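Local coordinates for Tb427.07.360- putative uncharacterized metacyclic invariant surface protein from Trypanosoma brucei (Trypanosoma brucei, PDB 5VTL) that is of unknown function but, as an elongated, almost wholly helical invariant surface protein, is probably displayed on the metacyclic parasite, at residues V148-G151 / C152-T156; I159-I162 / L163-M167; N140-V143 / L144-V148; A172-D175 / Q176-A179. All coordinates share one frame; numbering follows the deposited sequence.

Contact 1: V148-G151 / C152-T156; sequences VEFG and CEFFT
Phe150, Glu153 and Phe154 meet on the last turn of helix 141-154, whereas Gly151 and Phe155 close the turn on another side. The compact part centres on the buried Gly151 and its carbonyl. The oxygen accepts the final i to i+4 bond of the helix, from Phe155 N at 3.0 Å, although Phe155 itself has already left helical backbone angles. The same oxygen lies in the plane of the Phe155 ring, at its edge, with CD1 3.5 Å from Gly151 O. The ring extends to His6 of helix 4-58, which it meets edge to face. Val148 is buried as well; Cys152 CB sits 3.5 Å from Val148 O, and its SG is joined to Cys160 of the next helix by a disulfide. Phe154 CD2 comes equally close to the backbone, 3.3 Å from Phe150 O.

The solvent side belongs to Glu149 and Glu153, both exposed. Glu153 CG is anti to the backbone N (chi1 179°) and the chain is extended beyond it, which lays it alongside Phe150, carboxylate and ring planes only 19° apart. OE1 of Glu153 comes to the edge of the Phe150 ring, 3.8 Å from CD1, where the ring hydrogens would offer it a weakly positive rim. The two phenyl groups scarcely meet, Phe150 CD1 standing 4.2 Å from Phe154 CE2. Phe154 instead has Glu153 CG over the centre of one face, 3.9 Å above the plane. Both rings also rest on helix 4-58. The whole is a helix C-terminus at the bend of an antiparallel helical hairpin, closed by a disulfide.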
loop_
_atom_site.group_PDB
_atom_site.type_symbol
_atom_site.label_atom_id
_atom_site.label_comp_id
_atom_site.label_asym_id
_atom_site.label_seq_id
_atom_site.Cartn_x
_atom_site.Cartn_y
_atom_site.Cartn_z
ATOM N N VAL A 148 -13.869 -10.004 9.333
ATOM C CA VAL A 148 -13.755 -10.811 10.536
ATOM C C VAL A 148 -14.836 -10.364 11.516
ATOM O O VAL A 148 -15.515 -11.185 12.140
ATOM C CB VAL A 148 -12.345 -10.663 11.136
ATOM C CG1 VAL A 148 -12.286 -11.263 12.536
ATOM C CG2 VAL A 148 -11.301 -11.312 10.192
ATOM N N GLU A 149 -15.010 -9.053 11.641
ATOM C CA GLU A 149 -16.018 -8.526 12.569
ATOM C C GLU A 149 -17.410 -9.045 12.246
ATOM O O GLU A 149 -18.158 -9.415 13.150
ATOM C CB GLU A 149 -16.005 -7.002 12.594
ATOM C CG GLU A 149 -14.829 -6.449 13.353
ATOM C CD GLU A 149 -14.703 -4.955 13.244
ATOM O OE1 GLU A 149 -15.514 -4.317 12.527
ATOM O OE2 GLU A 149 -13.779 -4.427 13.877
ATOM N N PHE A 150 -17.760 -9.088 10.964
ATOM C CA PHE A 150 -19.108 -9.502 10.584
ATOM C C PHE A 150 -19.266 -10.976 10.849
ATOM O O PHE A 150 -20.322 -11.433 11.302
ATOM C CB PHE A 150 -19.385 -9.205 9.103
ATOM C CG PHE A 150 -19.742 -7.774 8.801
ATOM C CD1 PHE A 150 -20.710 -7.088 9.536
ATOM C CD2 PHE A 150 -19.117 -7.116 7.766
ATOM C CE1 PHE A 150 -21.044 -5.788 9.222
ATOM C CE2 PHE A 150 -19.456 -5.805 7.449
ATOM C CZ PHE A 150 -20.412 -5.143 8.171
ATOM N N GLY A 151 -18.211 -11.750 10.562
ATOM C CA GLY A 151 -18.267 -13.167 10.829
ATOM C C GLY A 151 -18.511 -13.415 12.311
ATOM O O GLY A 151 -19.304 -14.257 12.700
ATOM N N CYS A 152 -17.819 -12.661 13.147
ATOM C CA CYS A 152 -17.947 -12.825 14.580
ATOM C C CYS A 152 -19.320 -12.329 15.087
ATOM O O CYS A 152 -19.864 -12.877 16.048
ATOM C CB CYS A 152 -16.787 -12.120 15.287
ATOM S SG CYS A 152 -15.275 -13.089 15.213
ATOM N N GLU A 153 -19.882 -11.316 14.436
ATOM C CA GLU A 153 -21.185 -10.793 14.848
ATOM C C GLU A 153 -22.306 -11.825 14.615
ATOM O O GLU A 153 -23.241 -11.960 15.436
ATOM C CB GLU A 153 -21.495 -9.479 14.113
ATOM C CG GLU A 153 -22.848 -8.866 14.473
ATOM C CD GLU A 153 -23.106 -7.539 13.793
ATOM O OE1 GLU A 153 -22.262 -7.078 12.994
ATOM O OE2 GLU A 153 -24.174 -6.969 14.043
ATOM N N PHE A 154 -22.219 -12.556 13.505
ATOM C CA PHE A 154 -23.340 -13.399 13.092
ATOM C C PHE A 154 -23.192 -14.901 13.314
ATOM O O PHE A 154 -24.188 -15.572 13.584
ATOM C CB PHE A 154 -23.738 -13.068 11.647
ATOM C CG PHE A 154 -24.266 -11.675 11.502
ATOM C CD1 PHE A 154 -25.474 -11.324 12.084
ATOM C CD2 PHE A 154 -23.547 -10.706 10.832
ATOM C CE1 PHE A 154 -25.950 -10.043 11.979
ATOM C CE2 PHE A 154 -24.025 -9.412 10.732
ATOM C CZ PHE A 154 -25.230 -9.086 11.310
ATOM N N PHE A 155 -21.976 -15.432 13.215
ATOM C CA PHE A 155 -21.760 -16.845 13.390
ATOM C C PHE A 155 -21.507 -17.096 14.865
ATOM O O PHE A 155 -21.271 -16.153 15.637
ATOM C CB PHE A 155 -20.616 -17.344 12.508
ATOM C CG PHE A 155 -20.983 -17.387 11.023
ATOM C CD1 PHE A 155 -20.895 -16.249 10.241
ATOM C CD2 PHE A 155 -21.471 -18.544 10.451
ATOM C CE1 PHE A 155 -21.265 -16.278 8.910
ATOM C CE2 PHE A 155 -21.825 -18.590 9.127
ATOM C CZ PHE A 155 -21.715 -17.465 8.353
ATOM N N THR A 156 -21.580 -18.365 15.239
ATOM C CA THR A 156 -21.332 -18.796 16.608
ATOM C C THR A 156 -19.885 -18.532 17.042
ATOM O O THR A 156 -18.981 -18.378 16.214
ATOM C CB THR A 156 -21.752 -20.281 16.802
ATOM O OG1 THR A 156 -21.120 -21.105 15.817
ATOM C CG2 THR A 156 -23.257 -20.429 16.667
#

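Contact 2: I159-I162 / L163-M167; sequences ICKI and LTDGM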
loop_
_atom_site.group_PDB
_atom_site.type_symbol
_atom_site.label_atom_id
_atom_site.label_comp_id
_atom_site.label_asym_id
_atom_site.label_seq_id
_atom_site.Cartn_x
_atom_site.Cartn_y
_atom_site.Cartn_z
ATOM N N ILE A 159 -16.976 -20.469 15.626
ATOM C CA ILE A 159 -16.633 -20.072 14.266
ATOM C C ILE A 159 -15.885 -18.739 14.278
ATOM O O ILE A 159 -14.915 -18.560 13.524
ATOM C CB ILE A 159 -17.880 -20.031 13.397
ATOM C CG1 ILE A 159 -18.353 -21.475 13.127
ATOM C CG2 ILE A 159 -17.642 -19.267 12.087
ATOM C CD1 ILE A 159 -19.719 -21.576 12.554
ATOM N N CYS A 160 -16.316 -17.824 15.146
ATOM C CA CYS A 160 -15.625 -16.550 15.340
ATOM C C CYS A 160 -14.178 -16.798 15.744
ATOM O O CYS A 160 -13.270 -16.086 15.310
ATOM C CB CYS A 160 -16.307 -15.711 16.417
ATOM S SG CYS A 160 -15.387 -14.261 16.884
ATOM N N LYS A 161 -13.965 -17.803 16.587
ATOM C CA LYS A 161 -12.619 -18.106 17.070
ATOM C C LYS A 161 -11.737 -18.607 15.953
ATOM O O LYS A 161 -10.592 -18.180 15.808
ATOM C CB LYS A 161 -12.666 -19.148 18.168
ATOM C CG LYS A 161 -11.324 -19.591 18.668
ATOM C CD LYS A 161 -11.544 -20.518 19.875
ATOM C CE LYS A 161 -10.257 -21.123 20.362
ATOM N NZ LYS A 161 -10.516 -21.917 21.597
ATOM N N ILE A 162 -12.285 -19.503 15.148
ATOM C CA ILE A 162 -11.530 -20.075 14.040
ATOM C C ILE A 162 -11.215 -18.985 13.028
ATOM O O ILE A 162 -10.124 -18.928 12.468
ATOM C CB ILE A 162 -12.310 -21.199 13.367
ATOM C CG1 ILE A 162 -12.377 -22.416 14.286
ATOM C CG2 ILE A 162 -11.652 -21.586 12.049
ATOM C CD1 ILE A 162 -13.333 -23.461 13.828
ATOM N N LEU A 163 -12.176 -18.099 12.815
ATOM C CA LEU A 163 -12.020 -17.038 11.847
ATOM C C LEU A 163 -10.966 -16.044 12.320
ATOM O O LEU A 163 -10.094 -15.635 11.553
ATOM C CB LEU A 163 -13.354 -16.348 11.676
ATOM C CG LEU A 163 -13.417 -15.184 10.727
ATOM C CD1 LEU A 163 -13.083 -15.671 9.333
ATOM C CD2 LEU A 163 -14.828 -14.653 10.817
ATOM N N THR A 164 -11.027 -15.686 13.600
ATOM C CA THR A 164 -10.109 -14.695 14.163
ATOM C C THR A 164 -8.680 -15.243 14.217
ATOM O O THR A 164 -7.761 -14.647 13.646
ATOM C CB THR A 164 -10.561 -14.271 15.569
ATOM O OG1 THR A 164 -11.873 -13.711 15.476
ATOM C CG2 THR A 164 -9.605 -13.252 16.176
ATOM N N ASP A 165 -8.507 -16.383 14.880
ATOM C CA ASP A 165 -7.194 -17.027 14.996
ATOM C C ASP A 165 -6.608 -17.239 13.600
ATOM O O ASP A 165 -5.437 -16.969 13.349
ATOM C CB ASP A 165 -7.297 -18.399 15.684
ATOM C CG ASP A 165 -7.639 -18.326 17.171
ATOM O OD1 ASP A 165 -7.679 -17.232 17.773
ATOM O OD2 ASP A 165 -7.866 -19.416 17.740
ATOM N N GLY A 166 -7.447 -17.713 12.693
ATOM C CA GLY A 166 -7.019 -18.100 11.366
ATOM C C GLY A 166 -6.676 -16.948 10.431
ATOM O O GLY A 166 -5.877 -17.120 9.510
ATOM N N MET A 167 -7.270 -15.783 10.647
ATOM C CA MET A 167 -6.989 -14.620 9.800
ATOM C C MET A 167 -5.836 -13.747 10.267
ATOM O O MET A 167 -5.461 -12.807 9.577
ATOM C CB MET A 167 -8.239 -13.742 9.694
ATOM C CG MET A 167 -9.232 -14.304 8.720
ATOM S SD MET A 167 -8.598 -14.123 7.044
ATOM C CE MET A 167 -8.630 -12.333 6.881
#
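Thr164 grips the Cys160 carbonyl twice: its hydroxyl adds a side-chain-to-backbone bond, a motif of helical threonines that reaches the residue four positions earlier, to the regular helical bond from its amide. Here the pair marks the opening turns of helix 157-209. Backbone N and hydroxyl OG1 of Thr164 both donate to Cys160 O, the OG1 bond being 2.8 Å long, and they arrive from opposite faces of the carbonyl plane. With OG1 beside the backbone N (chi1 -60°), the hydroxyl is turned back along the helix; this also leaves it 3.8 Å from Cys160 SG.

One position further on, Lys161 and Asp165 touch through the aliphatic part of the lysine. Its chain is fully extended, and Asp165 OD2 lies 3.6 Å from Lys161 CG, while NZ overshoots and ends 5.3 Å from Asp165 OD2. No salt bridge forms, although the opposite charges may still attract at that range.

The surroundings hold this turn in place. The Cys160 sulfur is tied to Cys152, Thr164 rests on Val148 and Cys152 of helix 141-154, and Leu163 and Met167 lean on Phe13 of helix 4-58. At the far end, Gly166 N reaches Ile162 O at 2.9 Å from above the carbonyl plane, 38° out of it, and Gly166 O in turn accepts a hydrogen bond from Lys104 NZ.

Contact 3: N140-V143 / L144-V148; sequences NSWV and LKKAV
Trp142 and Lys146, one turn apart, form the main side-chain contact at the start of helix 141-154, and it is a CH-pi interaction. Lys146 CG stands over one face of the indole, 3.6 Å from the centroid of the six-membered ring and 10° off its normal. Bends at chi2 (-64°) and chi3 fold the lysine along the ring system, and CE comes 3.7 Å from Trp142 NE1. Lys145 adds a lesser contact: bent at chi3, it brings CE obliquely to 3.8 Å from Trp142 CD1.

Hydrogen bonds make up the second group. Asn140 is the N-cap. Its OD1 accepts from Val143 N at 2.9 Å with an almost straight bond (167°), providing for an amide of the first turn that has no carbonyl of a preceding turn to pair with. The backbone oxygen of the same residue begins the regular series, taking Leu144 N at 3.1 Å, and the bonds from Lys145, Lys146 and Ala147 follow.

Apolar packing forms the third group and is directed at helix 4-58, where Val143 rests on Ala16 and Ala147 on Leu12 and Phe13. Within the turn itself, Leu144 CG makes a close approach to a backbone oxygen, 3.5 Å from Asn140 O.

Chemically, the lysine divides its roles: its methylenes cover the tryptophan, while its ammonium group forms a salt bridge with Glu149. Ring and carboxylate together probably restrict the lysine, and the cap settles the first turn from which the tryptophan projects.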
loop_
_atom_site.group_PDB
_atom_site.type_symbol
_atom_site.label_atom_id
_atom_site.label_comp_id
_atom_site.label_asym_id
_atom_site.label_seq_id
_atom_site.Cartn_x
_atom_site.Cartn_y
_atom_site.Cartn_z
ATOM N N ASN A 140 -8.606 -4.003 1.436
ATOM C CA ASN A 140 -7.473 -3.459 2.161
ATOM C C ASN A 140 -7.584 -3.977 3.582
ATOM O O ASN A 140 -8.472 -4.776 3.867
ATOM C CB ASN A 140 -7.438 -1.922 2.086
ATOM C CG ASN A 140 -8.725 -1.262 2.568
ATOM O OD1 ASN A 140 -9.470 -1.815 3.386
ATOM N ND2 ASN A 140 -8.985 -0.072 2.072
ATOM N N SER A 141 -6.722 -3.528 4.484
ATOM C CA SER A 141 -6.770 -4.065 5.833
ATOM C C SER A 141 -8.093 -3.745 6.500
ATOM O O SER A 141 -8.587 -4.549 7.295
ATOM C CB SER A 141 -5.628 -3.543 6.704
ATOM O OG SER A 141 -4.362 -3.881 6.202
ATOM N N TRP A 142 -8.673 -2.586 6.178
ATOM C CA TRP A 142 -9.938 -2.176 6.817
ATOM C C TRP A 142 -11.047 -3.162 6.426
ATOM O O TRP A 142 -11.793 -3.645 7.275
ATOM C CB TRP A 142 -10.314 -0.716 6.470
ATOM C CG TRP A 142 -11.621 -0.265 7.090
ATOM C CD1 TRP A 142 -11.801 0.318 8.330
ATOM C CD2 TRP A 142 -12.930 -0.360 6.504
ATOM N NE1 TRP A 142 -13.132 0.589 8.531
ATOM C CE2 TRP A 142 -13.845 0.183 7.432
ATOM C CE3 TRP A 142 -13.418 -0.849 5.285
ATOM C CZ2 TRP A 142 -15.204 0.234 7.186
ATOM C CZ3 TRP A 142 -14.763 -0.790 5.049
ATOM C CH2 TRP A 142 -15.643 -0.251 6.001
ATOM N N VAL A 143 -11.138 -3.490 5.135
ATOM C CA VAL A 143 -12.105 -4.478 4.669
ATOM C C VAL A 143 -11.891 -5.849 5.327
ATOM O O VAL A 143 -12.848 -6.517 5.691
ATOM C CB VAL A 143 -12.037 -4.635 3.126
ATOM C CG1 VAL A 143 -12.939 -5.789 2.632
ATOM C CG2 VAL A 143 -12.413 -3.315 2.443
ATOM N N LEU A 144 -10.645 -6.284 5.474
ATOM C CA LEU A 144 -10.400 -7.575 6.121
ATOM C C LEU A 144 -10.820 -7.548 7.591
ATOM O O LEU A 144 -11.317 -8.537 8.116
ATOM C CB LEU A 144 -8.928 -7.997 6.011
ATOM C CG LEU A 144 -8.375 -8.246 4.603
ATOM C CD1 LEU A 144 -6.900 -8.540 4.698
ATOM C CD2 LEU A 144 -9.084 -9.370 3.913
ATOM N N LYS A 145 -10.624 -6.416 8.251
ATOM C CA LYS A 145 -11.085 -6.242 9.621
ATOM C C LYS A 145 -12.601 -6.358 9.703
ATOM O O LYS A 145 -13.135 -7.074 10.532
ATOM C CB LYS A 145 -10.663 -4.871 10.166
ATOM C CG LYS A 145 -11.232 -4.541 11.544
ATOM C CD LYS A 145 -10.693 -3.219 12.080
ATOM C CE LYS A 145 -11.091 -2.049 11.228
ATOM N NZ LYS A 145 -10.767 -0.753 11.865
ATOM N N LYS A 146 -13.299 -5.623 8.847
ATOM C CA LYS A 146 -14.760 -5.683 8.848
ATOM C C LYS A 146 -15.278 -7.089 8.560
ATOM O O LYS A 146 -16.286 -7.511 9.105
ATOM C CB LYS A 146 -15.326 -4.706 7.815
ATOM C CG LYS A 146 -15.069 -3.253 8.143
ATOM C CD LYS A 146 -15.786 -2.847 9.446
ATOM C CE LYS A 146 -14.915 -2.065 10.381
ATOM N NZ LYS A 146 -15.754 -1.497 11.490
ATOM N N ALA A 147 -14.585 -7.803 7.686
ATOM C CA ALA A 147 -14.966 -9.169 7.338
ATOM C C ALA A 147 -14.947 -10.089 8.562
ATOM O O ALA A 147 -15.894 -10.846 8.822
ATOM C CB ALA A 147 -14.053 -9.686 6.251
ATOM N N VAL A 148 -13.869 -10.004 9.333
ATOM C CA VAL A 148 -13.755 -10.811 10.536
ATOM C C VAL A 148 -14.836 -10.364 11.516
ATOM O O VAL A 148 -15.515 -11.185 12.140
ATOM C CB VAL A 148 -12.345 -10.663 11.136
ATOM C CG1 VAL A 148 -12.286 -11.263 12.536
ATOM C CG2 VAL A 148 -11.301 -11.312 10.192
#

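Contact 4: A172-D175 / Q176-A179; sequences AEYD and QLEA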
loop_
_atom_site.group_PDB
_atom_site.type_symbol
_atom_site.label_atom_id
_atom_site.label_comp_id
_atom_site.label_asym_id
_atom_site.label_seq_id
_atom_site.Cartn_x
_atom_site.Cartn_y
_atom_site.Cartn_z
ATOM N N ALA A 172 -1.863 -9.552 9.483
ATOM C CA ALA A 172 -0.554 -9.024 9.847
ATOM C C ALA A 172 0.281 -8.761 8.596
ATOM O O ALA A 172 0.921 -7.723 8.496
ATOM C CB ALA A 172 0.162 -9.974 10.786
ATOM N N GLU A 173 0.253 -9.667 7.625
ATOM C CA GLU A 173 1.023 -9.473 6.402
ATOM C C GLU A 173 0.483 -8.297 5.604
ATOM O O GLU A 173 1.250 -7.516 5.031
ATOM C CB GLU A 173 0.978 -10.711 5.506
ATOM C CG GLU A 173 1.799 -11.891 5.969
ATOM C CD GLU A 173 3.290 -11.637 5.949
ATOM O OE1 GLU A 173 3.856 -11.315 4.882
ATOM O OE2 GLU A 173 3.893 -11.780 7.019
ATOM N N TYR A 174 -0.842 -8.165 5.549
ATOM C CA TYR A 174 -1.422 -7.084 4.782
ATOM C C TYR A 174 -1.112 -5.767 5.493
ATOM O O TYR A 174 -0.810 -4.760 4.849
ATOM C CB TYR A 174 -2.935 -7.283 4.534
ATOM C CG TYR A 174 -3.300 -6.752 3.157
ATOM C CD1 TYR A 174 -3.638 -5.417 2.978
ATOM C CD2 TYR A 174 -3.252 -7.565 2.040
ATOM C CE1 TYR A 174 -3.945 -4.922 1.736
ATOM C CE2 TYR A 174 -3.553 -7.082 0.787
ATOM C CZ TYR A 174 -3.896 -5.759 0.636
ATOM O OH TYR A 174 -4.167 -5.254 -0.600
ATOM N N ASP A 175 -1.124 -5.773 6.816
ATOM C CA ASP A 175 -0.729 -4.581 7.548
ATOM C C ASP A 175 0.716 -4.184 7.202
ATOM O O ASP A 175 1.031 -3.002 7.040
ATOM C CB ASP A 175 -0.836 -4.785 9.057
ATOM C CG ASP A 175 -2.241 -4.599 9.602
ATOM O OD1 ASP A 175 -3.123 -3.986 8.944
ATOM O OD2 ASP A 175 -2.455 -5.088 10.725
ATOM N N GLN A 176 1.607 -5.168 7.126
ATOM C CA GLN A 176 3.010 -4.896 6.818
ATOM C C GLN A 176 3.144 -4.329 5.421
ATOM O O GLN A 176 3.935 -3.423 5.171
ATOM C CB GLN A 176 3.837 -6.167 6.947
ATOM C CG GLN A 176 4.037 -6.580 8.352
ATOM C CD GLN A 176 5.342 -6.076 8.895
ATOM O OE1 GLN A 176 5.784 -4.976 8.556
ATOM N NE2 GLN A 176 5.986 -6.877 9.737
ATOM N N LEU A 177 2.339 -4.866 4.514
ATOM C CA LEU A 177 2.302 -4.384 3.144
ATOM C C LEU A 177 1.880 -2.917 3.100
ATOM O O LEU A 177 2.538 -2.100 2.477
ATOM C CB LEU A 177 1.349 -5.258 2.310
ATOM C CG LEU A 177 1.102 -4.827 0.856
ATOM C CD1 LEU A 177 2.402 -4.619 0.094
ATOM C CD2 LEU A 177 0.228 -5.879 0.149
ATOM N N GLU A 178 0.799 -2.572 3.784
ATOM C CA GLU A 178 0.311 -1.208 3.758
ATOM C C GLU A 178 1.331 -0.247 4.374
ATOM O O GLU A 178 1.499 0.883 3.906
ATOM C CB GLU A 178 -1.039 -1.095 4.485
ATOM C CG GLU A 178 -2.175 -1.858 3.793
ATOM C CD GLU A 178 -3.571 -1.478 4.278
ATOM O OE1 GLU A 178 -3.752 -0.909 5.392
ATOM O OE2 GLU A 178 -4.506 -1.742 3.498
ATOM N N ALA A 179 2.006 -0.698 5.421
ATOM C CA ALA A 179 2.977 0.135 6.126
ATOM C C ALA A 179 4.185 0.406 5.240
ATOM O O ALA A 179 4.735 1.510 5.248
ATOM C CB ALA A 179 3.403 -0.529 7.437
HETATM O O HOH W 1 -3.044 -1.583 7.775
#
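Tyr174 meets two residues of the next turn in different ways, Leu177 over a face of its ring and Glu178 at its edge. Leu177 CD2 stands 4.2 Å from the ring centroid and 18° off the normal, a CH-pi contact shifted toward the CE2 side, where Leu177 CD2 to Tyr174 CE2 is 4.0 Å. Glu178 comes to the opposite edge of the ring: its OE2 lies in the ring plane, 3.7 Å from Tyr174 CE1, with the carboxylate turned 69° to the ring. A first torsion of -145°, well away from a staggered value, turns the ring so that a face meets Leu177 and an edge meets Glu178.

Asp175 and Glu178 carry like charges whose nearest oxygens, Asp175 OD1 and Glu178 OE1, are 4.7 Å apart. A water spans them, donating to Asp175 OD1 at 2.7 Å and to Glu178 OE1 at 2.6 Å. Ser141 serves the same pair, its OG bonding to Asp175 OD1 and its backbone N to Glu178 OE2. These donors, one of them the first amide of helix 141-154, probably offset the repulsion.

The turn lies on helix 157-209 with other helices around it: helix 141-154 begins against its acidic side, Tyr174 and Leu177 pack on Ile20, Val24 and Leu27 of helix 4-58, and helix 63-102 offers Tyr93 to Leu177 and Asn96 to Glu173 OE1.

The four contacts follow one antiparallel hairpin, helix 141-154 and the start of helix 157-209, and no active site or ligand is known to which they could be referred. Contacts 1 and 2 face each other near its bend, centres 9 Å apart, joined by the Cys152 SG to Cys160 SG bond of 2.0 Å. Contact 3 continues contact 1 through Val148 and touches contact 2 as well, with Met167 CE 4.2 Å from Leu144 CD2. At the other end of helix 141-154, contact 4 meets contact 3, their centres 12 Å apart, where Ser141 OG packs 3.6 Å from Tyr174 CD1. Contacts 1 and 4, with centres 23 Å apart, do not touch.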